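Local coordinates for DNA repair protein RecO (Deinococcus radiodurans, PDB 1U5K), which probably takes part in DNA repair and in recombination by the RecF pathway, and carries a bound zinc ion, at residues Leu52-Gly57 / Glu77-Thr82. Sequence-based numbering, arbitrary orientation.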
loop_
_atom_site.group_PDB
_atom_site.type_symbol
_atom_site.label_atom_id
_atom_site.label_comp_id
_atom_site.label_asym_id
_atom_site.label_seq_id
_atom_site.Cartn_x
_atom_site.Cartn_y
_atom_site.Cartn_z
ATOM N N LEU A 52 6.138 -0.049 17.293
ATOM C CA LEU A 52 4.743 0.197 16.974
ATOM C C LEU A 52 3.874 0.008 18.199
ATOM O O LEU A 52 4.033 -0.960 18.946
ATOM C CB LEU A 52 4.201 -0.724 15.882
ATOM C CG LEU A 52 4.379 -0.282 14.442
ATOM C CD1 LEU A 52 3.634 -1.212 13.497
ATOM C CD2 LEU A 52 3.916 1.124 14.282
ATOM N N PHE A 53 2.981 0.978 18.360
ATOM C CA PHE A 53 1.908 0.915 19.334
ATOM C C PHE A 53 2.358 1.277 20.748
ATOM O O PHE A 53 1.536 1.368 21.651
ATOM C CB PHE A 53 1.131 -0.407 19.274
ATOM C CG PHE A 53 0.834 -0.889 17.869
ATOM C CD1 PHE A 53 1.104 -2.195 17.497
ATOM C CD2 PHE A 53 0.393 -0.023 16.889
ATOM C CE1 PHE A 53 0.864 -2.656 16.198
ATOM C CE2 PHE A 53 0.165 -0.461 15.601
ATOM C CZ PHE A 53 0.397 -1.772 15.239
ATOM N N HIS A 54 3.632 1.574 20.950
ATOM C CA HIS A 54 4.081 2.051 22.251
ATOM C C HIS A 54 3.688 3.509 22.452
ATOM O O HIS A 54 3.753 4.303 21.510
ATOM C CB HIS A 54 5.601 1.933 22.343
ATOM C CG HIS A 54 6.103 0.541 22.565
ATOM N ND1 HIS A 54 7.448 0.261 22.672
ATOM C CD2 HIS A 54 5.458 -0.635 22.756
ATOM C CE1 HIS A 54 7.610 -1.032 22.895
ATOM N NE2 HIS A 54 6.417 -1.592 22.983
ATOM N N HIS A 55 3.252 3.853 23.660
ATOM C CA HIS A 55 3.048 5.245 24.061
ATOM C C HIS A 55 4.391 5.665 24.646
ATOM O O HIS A 55 4.832 5.090 25.643
ATOM C CB HIS A 55 1.906 5.387 25.084
ATOM C CG HIS A 55 1.473 6.797 25.349
ATOM N ND1 HIS A 55 0.152 7.144 25.530
ATOM C CD2 HIS A 55 2.172 7.955 25.425
ATOM C CE1 HIS A 55 0.059 8.449 25.722
ATOM N NE2 HIS A 55 1.272 8.969 25.647
ATOM N N VAL A 56 5.057 6.613 23.992
ATOM C CA VAL A 56 6.367 7.090 24.413
ATOM C C VAL A 56 6.363 8.575 24.737
ATOM O O VAL A 56 5.574 9.341 24.184
ATOM C CB VAL A 56 7.444 6.794 23.368
ATOM C CG1 VAL A 56 7.534 5.300 23.136
ATOM C CG2 VAL A 56 7.189 7.556 22.064
ATOM N N GLY A 57 7.237 8.963 25.660
ATOM C CA GLY A 57 7.610 10.344 25.906
ATOM C C GLY A 57 8.955 10.574 25.240
ATOM O O GLY A 57 9.876 9.763 25.350
ATOM N N GLU A 77 6.176 4.947 28.158
ATOM C CA GLU A 77 5.124 5.334 29.090
ATOM C C GLU A 77 3.970 4.340 29.194
ATOM O O GLU A 77 3.197 4.364 30.142
ATOM C CB GLU A 77 4.574 6.712 28.725
ATOM C CG GLU A 77 5.656 7.765 28.896
ATOM C CD GLU A 77 5.258 9.173 28.505
ATOM O OE1 GLU A 77 4.173 9.400 27.930
ATOM O OE2 GLU A 77 6.071 10.076 28.789
ATOM N N GLY A 78 3.857 3.449 28.220
ATOM C CA GLY A 78 2.686 2.604 28.097
ATOM C C GLY A 78 2.924 1.622 26.970
ATOM O O GLY A 78 3.411 1.982 25.896
ATOM N N ALA A 79 2.627 0.362 27.256
ATOM C CA ALA A 79 2.654 -0.686 26.251
ATOM C C ALA A 79 1.433 -1.582 26.416
ATOM O O ALA A 79 0.813 -1.598 27.477
ATOM C CB ALA A 79 3.948 -1.475 26.337
ATOM N N LEU A 80 1.102 -2.306 25.354
ATOM C CA LEU A 80 -0.004 -3.254 25.314
ATOM C C LEU A 80 0.561 -4.561 24.751
ATOM O O LEU A 80 0.524 -4.789 23.538
ATOM C CB LEU A 80 -1.148 -2.693 24.464
ATOM C CG LEU A 80 -1.793 -1.377 24.899
ATOM C CD1 LEU A 80 -2.428 -0.581 23.745
ATOM C CD2 LEU A 80 -2.865 -1.615 25.956
ATOM N N PRO A 81 1.103 -5.409 25.623
ATOM C CA PRO A 81 1.820 -6.622 25.198
ATOM C C PRO A 81 0.965 -7.597 24.396
ATOM O O PRO A 81 1.400 -8.410 23.601
ATOM C CB PRO A 81 2.245 -7.295 26.513
ATOM C CG PRO A 81 1.864 -6.404 27.624
ATOM C CD PRO A 81 1.091 -5.220 27.088
ATOM N N THR A 82 -0.338 -7.492 24.604
ATOM C CA THR A 82 -1.321 -8.356 23.976
ATOM C C THR A 82 -1.493 -8.063 22.472
ATOM O O THR A 82 -1.920 -8.918 21.685
ATOM C CB THR A 82 -2.509 -8.017 24.900
ATOM O OG1 THR A 82 -2.947 -9.115 25.717
ATOM C CG2 THR A 82 -3.636 -7.282 24.291
HETATM O O HOH W 1 1.890 -1.219 22.959
#
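His55 pairs with Gly78 where strands 55-61 and 69-78 run antiparallel, at the end of their hairpin away from its turn. Two backbone hydrogen bonds join the strands here. His55 N donates to Gly78 O at 2.9 Å. Glu77 N donates to His55 O, also at 2.9 Å and with an N-H...O angle of 152°. Glu77 and Gly78 therefore both face His55, which is a classic beta bulge. Past the bulge a water continues the link: it accepts from Leu80 N at 2.7 Å and donates weakly to Phe53 O.

The polar side-chain contact is between His55 and Glu77. CG of His55 lies anti to the backbone N (chi1 -169°), and the imidazole reaches the carboxylate with CD2, 3.5 Å from Glu77 OE1. The ring and carboxylate planes are 36° apart. Ser9 OG hydrogen-bonds both His55 NE2 and Glu77 OE1, so it ties the two ends together from strand 5-17. The other carboxylate oxygen, Glu77 OE2, packs 3.3 Å from Gly57 CA.

The apolar contact is small. CD2 of the His54 ring touches Ala79 CB at 4.0 Å. ND1 of that ring is held by Ser49 O.

The paired strands belong to the N-terminal OB fold. Past Gly78 the chain leaves the sheet toward the helices, and Leu80 packs against helix 110-125. The pairing itself rests on main-chain bonds, while the serine hydroxyl holds the imidazole and the carboxylate near each other. A carboxylate this near would probably raise the basicity of His55.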